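Local coordinates for protein 3-dehydroquinate dehydratase (Clostridium difficile, PDB 4H3D) that catalyses the cis-dehydration of 3-dehydroquinate to 3-dehydroshikimate through an imine intermediate, the third step of the chorismate pathway to the aromatic amino acids, at residues 17-25 and 243-254; 181-192 and 206-216. All coordinates share one frame; numbering follows the deposited sequence.

Contact 1: residues 17-25 and 243-254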
loop_
_atom_site.group_PDB
_atom_site.type_symbol
_atom_site.label_atom_id
_atom_site.label_comp_id
_atom_site.label_asym_id
_atom_site.label_seq_id
_atom_site.Cartn_x
_atom_site.Cartn_y
_atom_site.Cartn_z
ATOM N N GLU B 17 10.545 5.937 -15.109
ATOM C CA GLU B 17 9.866 5.061 -16.060
ATOM C C GLU B 17 9.473 3.764 -15.361
ATOM O O GLU B 17 10.229 3.241 -14.538
ATOM C CB GLU B 17 10.796 4.765 -17.259
ATOM C CG GLU B 17 10.128 4.077 -18.438
ATOM C CD GLU B 17 11.073 3.864 -19.631
ATOM O OE1 GLU B 17 12.282 4.173 -19.514
ATOM O OE2 GLU B 17 10.601 3.381 -20.685
ATOM N N GLY B 18 8.282 3.264 -15.680
ATOM C CA GLY B 18 7.788 2.003 -15.142
ATOM C C GLY B 18 7.657 1.893 -13.625
ATOM O O GLY B 18 7.169 2.799 -12.941
ATOM N N ARG B 19 8.102 0.759 -13.110
ATOM C CA ARG B 19 8.013 0.451 -11.715
ATOM C C ARG B 19 8.995 1.360 -10.961
ATOM O O ARG B 19 10.059 1.658 -11.487
ATOM C CB ARG B 19 8.403 -1.007 -11.514
ATOM C CG ARG B 19 7.840 -1.646 -10.263
ATOM C CD ARG B 19 8.698 -2.810 -9.827
ATOM N NE ARG B 19 9.959 -2.299 -9.308
ATOM C CZ ARG B 19 10.888 -3.027 -8.711
ATOM N NH1 ARG B 19 10.719 -4.334 -8.543
ATOM N NH2 ARG B 19 11.998 -2.437 -8.276
ATOM N N PRO B 20 8.632 1.822 -9.749
ATOM C CA PRO B 20 9.579 2.616 -8.985
ATOM C C PRO B 20 10.852 1.841 -8.737
ATOM O O PRO B 20 10.813 0.616 -8.608
ATOM C CB PRO B 20 8.862 2.835 -7.655
ATOM C CG PRO B 20 7.425 2.762 -8.000
ATOM C CD PRO B 20 7.298 1.824 -9.136
ATOM N N LYS B 21 11.964 2.550 -8.645
ATOM C CA LYS B 21 13.249 1.918 -8.404
ATOM C C LYS B 21 13.487 1.817 -6.909
ATOM O O LYS B 21 13.080 2.699 -6.140
ATOM C CB LYS B 21 14.366 2.708 -9.089
ATOM C CG LYS B 21 14.079 3.017 -10.586
ATOM C CD LYS B 21 13.830 1.762 -11.405
ATOM C CE LYS B 21 13.531 2.098 -12.869
ATOM N NZ LYS B 21 12.188 2.769 -13.022
ATOM N N ILE B 22 14.135 0.742 -6.495
ATOM C CA ILE B 22 14.421 0.516 -5.086
ATOM C C ILE B 22 15.856 0.862 -4.765
ATOM O O ILE B 22 16.801 0.366 -5.429
ATOM C CB ILE B 22 14.208 -0.959 -4.691
ATOM C CG1 ILE B 22 12.760 -1.365 -4.917
ATOM C CG2 ILE B 22 14.582 -1.173 -3.209
ATOM C CD1 ILE B 22 12.484 -2.833 -4.630
ATOM N N CYS B 23 16.020 1.686 -3.735
ATOM C CA CYS B 23 17.323 2.113 -3.249
ATOM C C CYS B 23 17.530 1.564 -1.846
ATOM O O CYS B 23 16.616 1.621 -1.005
ATOM C CB CYS B 23 17.391 3.641 -3.195
ATOM S SG CYS B 23 18.958 4.299 -2.704
ATOM N N VAL B 24 18.717 1.028 -1.590
ATOM C CA VAL B 24 19.055 0.482 -0.286
ATOM C C VAL B 24 20.322 1.156 0.230
ATOM O O VAL B 24 21.314 1.228 -0.492
ATOM C CB VAL B 24 19.306 -1.031 -0.379
ATOM C CG1 VAL B 24 19.565 -1.604 0.997
ATOM C CG2 VAL B 24 18.119 -1.729 -1.052
ATOM N N PRO B 25 20.294 1.669 1.481
ATOM C CA PRO B 25 21.485 2.297 2.025
ATOM C C PRO B 25 22.500 1.369 2.680
ATOM O O PRO B 25 22.151 0.299 3.198
ATOM C CB PRO B 25 20.931 3.253 3.106
ATOM C CG PRO B 25 19.646 2.728 3.470
ATOM C CD PRO B 25 19.103 1.954 2.296
ATOM N N PHE B 243 14.335 -4.721 1.661
ATOM C CA PHE B 243 14.278 -4.494 0.217
ATOM C C PHE B 243 13.733 -5.666 -0.598
ATOM O O PHE B 243 13.115 -5.448 -1.646
ATOM C CB PHE B 243 15.636 -3.993 -0.325
ATOM C CG PHE B 243 16.684 -5.059 -0.468
ATOM C CD1 PHE B 243 16.800 -5.770 -1.652
ATOM C CD2 PHE B 243 17.578 -5.323 0.557
ATOM C CE1 PHE B 243 17.771 -6.748 -1.797
ATOM C CE2 PHE B 243 18.547 -6.295 0.415
ATOM C CZ PHE B 243 18.644 -7.007 -0.760
ATOM N N LYS B 244 13.934 -6.890 -0.117
ATOM C CA LYS B 244 13.419 -8.084 -0.811
ATOM C C LYS B 244 11.894 -8.064 -0.795
ATOM O O LYS B 244 11.234 -8.284 -1.819
ATOM C CB LYS B 244 13.913 -9.371 -0.147
ATOM C CG LYS B 244 15.415 -9.575 -0.204
ATOM C CD LYS B 244 15.845 -10.836 0.550
ATOM C CE LYS B 244 17.354 -10.924 0.656
ATOM N NZ LYS B 244 17.810 -12.201 1.302
ATOM N N GLU B 245 11.340 -7.792 0.375
ATOM C CA GLU B 245 9.899 -7.754 0.533
ATOM C C GLU B 245 9.309 -6.554 -0.209
ATOM O O GLU B 245 8.208 -6.630 -0.759
ATOM C CB GLU B 245 9.538 -7.769 2.018
ATOM C CG GLU B 245 9.986 -9.076 2.695
ATOM C CD GLU B 245 9.597 -9.182 4.159
ATOM O OE1 GLU B 245 9.271 -8.147 4.773
ATOM O OE2 GLU B 245 9.630 -10.314 4.697
ATOM N N LEU B 246 10.058 -5.457 -0.265
ATOM C CA LEU B 246 9.611 -4.275 -0.979
ATOM C C LEU B 246 9.572 -4.591 -2.479
ATOM O O LEU B 246 8.628 -4.205 -3.190
ATOM C CB LEU B 246 10.543 -3.094 -0.674
ATOM C CG LEU B 246 10.192 -1.724 -1.245
ATOM C CD1 LEU B 246 8.793 -1.355 -0.843
ATOM C CD2 LEU B 246 11.225 -0.635 -0.770
ATOM N N ASN B 247 10.581 -5.312 -2.958
ATOM C CA ASN B 247 10.623 -5.704 -4.365
ATOM C C ASN B 247 9.389 -6.541 -4.726
ATOM O O ASN B 247 8.759 -6.314 -5.752
ATOM C CB ASN B 247 11.898 -6.496 -4.696
ATOM C CG ASN B 247 12.063 -6.724 -6.198
ATOM O OD1 ASN B 247 12.176 -5.774 -6.969
ATOM N ND2 ASN B 247 12.094 -7.982 -6.608
ATOM N N SER B 248 9.039 -7.487 -3.860
ATOM C CA SER B 248 7.891 -8.346 -4.100
ATOM C C SER B 248 6.597 -7.548 -4.207
ATOM O O SER B 248 5.799 -7.782 -5.101
ATOM C CB SER B 248 7.761 -9.384 -2.990
ATOM O OG SER B 248 8.934 -10.160 -2.908
ATOM N N VAL B 249 6.393 -6.608 -3.291
ATOM C CA VAL B 249 5.178 -5.786 -3.308
ATOM C C VAL B 249 5.103 -4.901 -4.565
ATOM O O VAL B 249 4.043 -4.794 -5.189
ATOM C CB VAL B 249 5.049 -4.920 -2.051
ATOM C CG1 VAL B 249 3.764 -4.073 -2.117
ATOM C CG2 VAL B 249 5.024 -5.800 -0.800
ATOM N N LEU B 250 6.223 -4.284 -4.941
ATOM C CA LEU B 250 6.255 -3.445 -6.124
ATOM C C LEU B 250 5.901 -4.238 -7.387
ATOM O O LEU B 250 5.213 -3.726 -8.275
ATOM C CB LEU B 250 7.614 -2.778 -6.285
ATOM C CG LEU B 250 8.040 -1.812 -5.184
ATOM C CD1 LEU B 250 9.422 -1.215 -5.513
ATOM C CD2 LEU B 250 7.050 -0.733 -5.026
ATOM N N ASN B 251 6.379 -5.475 -7.473
ATOM C CA ASN B 251 6.074 -6.317 -8.635
ATOM C C ASN B 251 4.606 -6.700 -8.647
ATOM O O ASN B 251 3.980 -6.764 -9.705
ATOM C CB ASN B 251 6.944 -7.569 -8.654
ATOM C CG ASN B 251 8.385 -7.276 -9.029
ATOM O OD1 ASN B 251 8.718 -6.172 -9.500
ATOM N ND2 ASN B 251 9.254 -8.270 -8.845
ATOM N N LEU B 252 4.060 -6.954 -7.467
ATOM C CA LEU B 252 2.650 -7.294 -7.340
ATOM C C LEU B 252 1.755 -6.122 -7.804
ATOM O O LEU B 252 0.739 -6.335 -8.471
ATOM C CB LEU B 252 2.332 -7.676 -5.889
ATOM C CG LEU B 252 0.892 -8.078 -5.568
ATOM C CD1 LEU B 252 0.510 -9.355 -6.315
ATOM C CD2 LEU B 252 0.723 -8.262 -4.066
ATOM N N LEU B 253 2.133 -4.898 -7.443
ATOM C CA LEU B 253 1.367 -3.704 -7.846
ATOM C C LEU B 253 1.584 -3.345 -9.327
ATOM O O LEU B 253 0.662 -2.852 -9.989
ATOM C CB LEU B 253 1.678 -2.502 -6.931
ATOM C CG LEU B 253 1.232 -2.657 -5.461
ATOM C CD1 LEU B 253 1.837 -1.571 -4.530
ATOM C CD2 LEU B 253 -0.267 -2.664 -5.340
ATOM N N HIS B 254 2.781 -3.614 -9.854
ATOM C CA HIS B 254 3.077 -3.338 -11.264
ATOM C C HIS B 254 2.173 -4.187 -12.151
ATOM O O HIS B 254 1.634 -3.699 -13.141
ATOM C CB HIS B 254 4.554 -3.642 -11.575
ATOM C CG HIS B 254 4.976 -3.289 -12.976
ATOM N ND1 HIS B 254 5.038 -1.988 -13.430
ATOM C CD2 HIS B 254 5.394 -4.065 -14.007
ATOM C CE1 HIS B 254 5.446 -1.978 -14.687
ATOM N NE2 HIS B 254 5.675 -3.224 -15.059
HETATM O O HOH W 1 14.383 -3.665 -7.740
#
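Arg19 and two asparagines of helix 243-254 make the polar half of this contact. NH1 of Arg19 donates to Asn247 OD1 at 2.6 Å and to Asn251 OD1 at 2.9 Å. Both oxygens lie near the guanidinium plane, yet NH1 approaches each from about 40° out of the amide plane, not along a lone pair. The Asn247 amide stands steeply to the guanidinium, while that of Asn251 is turned less. The bend at chi3 (71°) turns the group back toward Pro20, where NE and NH2 share Pro20 O as acceptor, which should fix its rotation. A water accepts from Arg19 NH2 and donates to Asn247 OD1.

In the apolar half, Leu250 covers one face of the guanidinium, its CD1 3.8 Å above the plane and off toward the rim; its CB touches the aliphatic chain, 3.7 Å from Arg19 CD. Leu250 CD1 also presses on Ile22 CG1 at 3.4 Å, tight for two carbons. Ile22 sends CD1 against the helix backbone, 3.4 Å from Asn247 CA, while its CG2 branch faces Phe243 and Leu246. Further along, Val24 CG2 meets Phe243 CB at 3.4 Å. At the other end the His254 ring lies near Arg19 CB, its ND1 bonded to Glu221.

Strand 21-25 and helix 243-254, the first barrel strand and last helix of the TIM barrel, run antiparallel at 172°. The strand sits between strands 48-52 and 227-229; Leu246 and Leu250 also touch Thr228. The helix packs on helix 215-218, and its Val249 meets Val249 of the second subunit.

Contact 2: residues 181-192 and 206-216. With SHL (5-hydroxy-6-methyl-4-oxo-4H-pyran-2-carboxylic acid), chain I.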
loop_
_atom_site.group_PDB
_atom_site.type_symbol
_atom_site.label_atom_id
_atom_site.label_comp_id
_atom_site.label_asym_id
_atom_site.label_seq_id
_atom_site.Cartn_x
_atom_site.Cartn_y
_atom_site.Cartn_z
ATOM N N ASN B 181 -1.002 11.767 12.008
ATOM C CA ASN B 181 -2.238 10.995 11.932
ATOM C C ASN B 181 -2.375 10.362 10.560
ATOM O O ASN B 181 -1.556 10.617 9.660
ATOM C CB ASN B 181 -3.445 11.867 12.280
ATOM C CG ASN B 181 -3.540 13.129 11.412
ATOM O OD1 ASN B 181 -3.315 13.096 10.198
ATOM N ND2 ASN B 181 -3.906 14.242 12.038
ATOM N N GLU B 182 -3.405 9.539 10.391
ATOM C CA GLU B 182 -3.593 8.820 9.149
ATOM C C GLU B 182 -3.857 9.773 7.998
ATOM O O GLU B 182 -3.350 9.578 6.885
ATOM C CB GLU B 182 -4.747 7.805 9.274
ATOM C CG GLU B 182 -4.478 6.664 10.253
ATOM C CD GLU B 182 -4.689 7.047 11.714
ATOM O OE1 GLU B 182 -5.060 8.218 12.014
ATOM O OE2 GLU B 182 -4.490 6.166 12.569
ATOM N N LYS B 183 -4.628 10.825 8.265
ATOM C CA LYS B 183 -4.939 11.789 7.217
ATOM C C LYS B 183 -3.669 12.422 6.645
ATOM O O LYS B 183 -3.617 12.712 5.431
ATOM C CB LYS B 183 -5.919 12.864 7.707
ATOM C CG LYS B 183 -6.408 13.779 6.577
ATOM C CD LYS B 183 -7.640 14.608 6.973
ATOM C CE LYS B 183 -8.043 15.544 5.825
ATOM N NZ LYS B 183 -9.338 16.263 6.058
ATOM N N ASP B 184 -2.648 12.607 7.495
ATOM C CA ASP B 184 -1.340 13.200 7.064
ATOM C C ASP B 184 -0.637 12.344 6.009
ATOM O O ASP B 184 0.027 12.875 5.098
ATOM C CB ASP B 184 -0.388 13.390 8.249
ATOM C CG ASP B 184 -0.694 14.619 9.071
ATOM O OD1 ASP B 184 -1.472 15.485 8.607
ATOM O OD2 ASP B 184 -0.121 14.732 10.189
ATOM N N VAL B 185 -0.762 11.031 6.145
ATOM C CA VAL B 185 -0.200 10.098 5.146
ATOM C C VAL B 185 -0.884 10.362 3.806
ATOM O O VAL B 185 -0.221 10.454 2.760
ATOM C CB VAL B 185 -0.409 8.651 5.531
ATOM C CG1 VAL B 185 0.170 7.728 4.448
ATOM C CG2 VAL B 185 0.218 8.336 6.889
ATOM N N LEU B 186 -2.211 10.507 3.841
ATOM C CA LEU B 186 -2.970 10.773 2.625
ATOM C C LEU B 186 -2.602 12.139 2.016
ATOM O O LEU B 186 -2.546 12.285 0.794
ATOM C CB LEU B 186 -4.488 10.651 2.888
ATOM C CG LEU B 186 -4.973 9.272 3.399
ATOM C CD1 LEU B 186 -6.473 9.255 3.610
ATOM C CD2 LEU B 186 -4.572 8.153 2.434
ATOM N N VAL B 187 -2.336 13.135 2.856
ATOM C CA VAL B 187 -1.909 14.470 2.353
ATOM C C VAL B 187 -0.593 14.373 1.567
ATOM O O VAL B 187 -0.452 14.950 0.456
ATOM C CB VAL B 187 -1.769 15.475 3.515
ATOM C CG1 VAL B 187 -1.052 16.769 3.050
ATOM C CG2 VAL B 187 -3.166 15.771 4.144
ATOM N N LEU B 188 0.364 13.634 2.117
ATOM C CA LEU B 188 1.641 13.396 1.439
ATOM C C LEU B 188 1.389 12.757 0.071
ATOM O O LEU B 188 1.948 13.205 -0.960
ATOM C CB LEU B 188 2.569 12.513 2.309
ATOM C CG LEU B 188 3.976 12.181 1.777
ATOM C CD1 LEU B 188 3.972 11.028 0.751
ATOM C CD2 LEU B 188 4.685 13.444 1.202
ATOM N N LEU B 189 0.512 11.751 0.038
ATOM C CA LEU B 189 0.165 11.091 -1.230
ATOM C C LEU B 189 -0.581 12.029 -2.188
ATOM O O LEU B 189 -0.335 12.011 -3.401
ATOM C CB LEU B 189 -0.646 9.809 -0.979
ATOM C CG LEU B 189 0.107 8.654 -0.295
ATOM C CD1 LEU B 189 -0.837 7.454 -0.107
ATOM C CD2 LEU B 189 1.353 8.240 -1.091
ATOM N N GLU B 190 -1.481 12.846 -1.654
ATOM C CA GLU B 190 -2.220 13.835 -2.463
ATOM C C GLU B 190 -1.273 14.886 -3.088
ATOM O O GLU B 190 -1.400 15.244 -4.274
ATOM C CB GLU B 190 -3.272 14.553 -1.603
ATOM C CG GLU B 190 -4.157 15.535 -2.413
ATOM C CD GLU B 190 -5.047 16.408 -1.536
ATOM O OE1 GLU B 190 -5.962 17.064 -2.092
ATOM O OE2 GLU B 190 -4.815 16.461 -0.300
ATOM N N ALA B 191 -0.347 15.381 -2.275
ATOM C CA ALA B 191 0.663 16.344 -2.715
ATOM C C ALA B 191 1.544 15.720 -3.783
ATOM O O ALA B 191 1.834 16.346 -4.799
ATOM C CB ALA B 191 1.503 16.806 -1.525
ATOM N N THR B 192 1.953 14.471 -3.558
ATOM C CA THR B 192 2.775 13.738 -4.515
ATOM C C THR B 192 2.106 13.684 -5.890
ATOM O O THR B 192 2.724 14.008 -6.907
ATOM C CB THR B 192 3.039 12.290 -4.035
ATOM O OG1 THR B 192 3.740 12.308 -2.776
ATOM C CG2 THR B 192 3.841 11.505 -5.058
ATOM N N THR B 206 9.040 10.935 -2.861
ATOM C CA THR B 206 8.345 11.350 -1.644
ATOM C C THR B 206 8.078 10.189 -0.749
ATOM O O THR B 206 7.934 9.031 -1.229
ATOM C CB THR B 206 6.961 11.976 -1.931
ATOM O OG1 THR B 206 6.055 10.958 -2.406
ATOM C CG2 THR B 206 7.085 13.118 -2.969
ATOM N N MET B 207 8.015 10.458 0.552
ATOM C CA MET B 207 7.658 9.438 1.528
ATOM C C MET B 207 7.091 10.040 2.793
ATOM O O MET B 207 7.374 11.189 3.147
ATOM C CB MET B 207 8.847 8.551 1.898
ATOM C CG MET B 207 9.853 9.206 2.796
ATOM S SD MET B 207 11.239 8.112 3.156
ATOM C CE MET B 207 11.900 7.846 1.508
ATOM N N SER B 208 6.262 9.236 3.444
ATOM C CA SER B 208 5.665 9.536 4.717
ATOM C C SER B 208 6.331 8.493 5.596
ATOM O O SER B 208 6.247 7.295 5.328
ATOM C CB SER B 208 4.142 9.320 4.686
ATOM O OG SER B 208 3.581 9.654 5.929
ATOM N N MET B 209 7.019 8.950 6.622
ATOM C CA MET B 209 7.783 8.083 7.498
ATOM C C MET B 209 6.905 7.412 8.577
ATOM O O MET B 209 5.702 7.641 8.625
ATOM C CB MET B 209 8.918 8.897 8.138
ATOM C CG MET B 209 9.919 9.465 7.110
ATOM S SD MET B 209 11.285 10.404 7.863
ATOM C CE MET B 209 10.416 11.827 8.491
ATOM N N SER B 210 7.539 6.554 9.398
ATOM C CA SER B 210 6.896 5.774 10.474
ATOM C C SER B 210 6.043 4.616 9.912
ATOM O O SER B 210 5.809 4.539 8.705
ATOM C CB SER B 210 6.038 6.642 11.393
ATOM O OG SER B 210 4.755 6.885 10.842
ATOM N N GLY B 211 5.562 3.747 10.812
ATOM C CA GLY B 211 4.721 2.578 10.439
ATOM C C GLY B 211 3.477 2.998 9.696
ATOM O O GLY B 211 3.079 2.387 8.716
ATOM N N MET B 212 2.880 4.078 10.166
ATOM C CA MET B 212 1.682 4.645 9.576
ATOM C C MET B 212 1.890 5.077 8.112
ATOM O O MET B 212 0.960 5.016 7.308
ATOM C CB MET B 212 1.272 5.858 10.440
ATOM C CG MET B 212 -0.013 6.539 10.096
ATOM S SD MET B 212 -0.426 7.826 11.329
ATOM C CE MET B 212 -0.731 6.816 12.767
ATOM N N GLY B 213 3.112 5.494 7.761
ATOM C CA GLY B 213 3.379 6.007 6.421
ATOM C C GLY B 213 3.878 5.017 5.379
ATOM O O GLY B 213 4.115 5.403 4.243
ATOM N N VAL B 214 3.989 3.746 5.751
ATOM C CA VAL B 214 4.566 2.709 4.859
ATOM C C VAL B 214 3.906 2.599 3.485
ATOM O O VAL B 214 4.592 2.325 2.499
ATOM C CB VAL B 214 4.594 1.340 5.545
ATOM C CG1 VAL B 214 5.041 0.252 4.566
ATOM C CG2 VAL B 214 5.517 1.393 6.759
ATOM N N ILE B 215 2.596 2.818 3.406
ATOM C CA ILE B 215 1.906 2.796 2.112
ATOM C C ILE B 215 2.625 3.685 1.113
ATOM O O ILE B 215 2.683 3.381 -0.096
ATOM C CB ILE B 215 0.405 3.277 2.242
ATOM C CG1 ILE B 215 -0.311 3.260 0.877
ATOM C CG2 ILE B 215 0.319 4.688 2.847
ATOM C CD1 ILE B 215 -1.787 3.773 0.926
ATOM N N SER B 216 3.184 4.790 1.614
ATOM C CA SER B 216 3.872 5.746 0.760
ATOM C C SER B 216 5.125 5.154 0.113
ATOM O O SER B 216 5.640 5.729 -0.847
ATOM C CB SER B 216 4.253 6.993 1.538
ATOM O OG SER B 216 5.290 6.720 2.467
HETATM O OAD SHL I . 13.703 5.365 3.979
HETATM C CAH SHL I . 13.665 6.286 4.834
HETATM O OAA SHL I . 13.149 6.099 5.965
HETATM C CAK SHL I . 14.234 7.574 4.488
HETATM O OAG SHL I . 14.804 7.734 3.180
HETATM C CAF SHL I . 15.533 8.906 2.894
HETATM C CAL SHL I . 16.182 8.992 1.707
HETATM C CAJ SHL I . 15.625 9.834 3.871
HETATM O OAC SHL I . 16.326 10.943 3.650
HETATM C CAI SHL I . 15.008 9.666 5.078
HETATM C CAE SHL I . 14.319 8.560 5.383
HETATM O OAB SHL I . 15.085 10.617 5.997
HETATM O O HOH W 2 2.728 12.232 6.016
#
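Met212 lays its sulfur on the start of a helix: Met212 SD sits 3.3 Å from Asn181 C. Asn181 is the N-cap residue of helix 182-192, and its OD1 accepts from Asp184 N. The helix and strand 206-208 belong to a beta-alpha-beta unit of the TIM barrel, and run antiparallel at 173°. The bend at chi3 of Met212 (-67°) carries CE toward the Glu182 carboxylate, which is paired with Lys197 of the second subunit.

Val185 uses both branches, CG2 against Met212 O and Met212 CG, CG1 pressed on Ile215 CG2 at 3.4 Å, a tight fit. Leu189 spreads its methyls over Ile215 CD1 and the Ser216 backbone. Leu188 and Thr206 lie alongside with their chains running opposite ways, Leu188 CG resting 3.8 Å from Met207 O. A water links Ser208 OG to Asp184 O, weakly on the latter side.

Met207 points the other way, into the pocket of the bound comenic acid derivative. There His147, Arg217, Gln240 and Arg86 hydrogen-bond the ligand. The turn after the strand is tied back by Ser216 OG, which accepts from Ser208 N at 2.9 Å and donates to Gly213 O.

Near the start of the strand, beside the later part of the helix segment, Thr192 OG1 donates to Leu188 O at 2.7 Å and meets Thr206 OG1 tip to tip, also 2.7 Å away.

Overall arrangement
Both contacts pack helices onto the parallel barrel sheet. Along the chain the segments come in the order 17-25, 181-192, 206-216, 243-254: contact 1 joins the first barrel strand, 21-26, to the last helix, 243-256, and contact 2 lies wholly between those two segments. Only strand 227-229 separates strands 205-208 and 21-26 around the barrel; the contacts have centres about 17 Å apart and nearest atoms about 7 Å apart, without touching. Helix 215-218, entered by contact 2, packs on helix 243-256 of contact 1. Both contacts touch the second subunit, and contact 2 also supplies Met207 to the ligand pocket, so this side of the barrel combines fold closure, dimer interface and active-site wall.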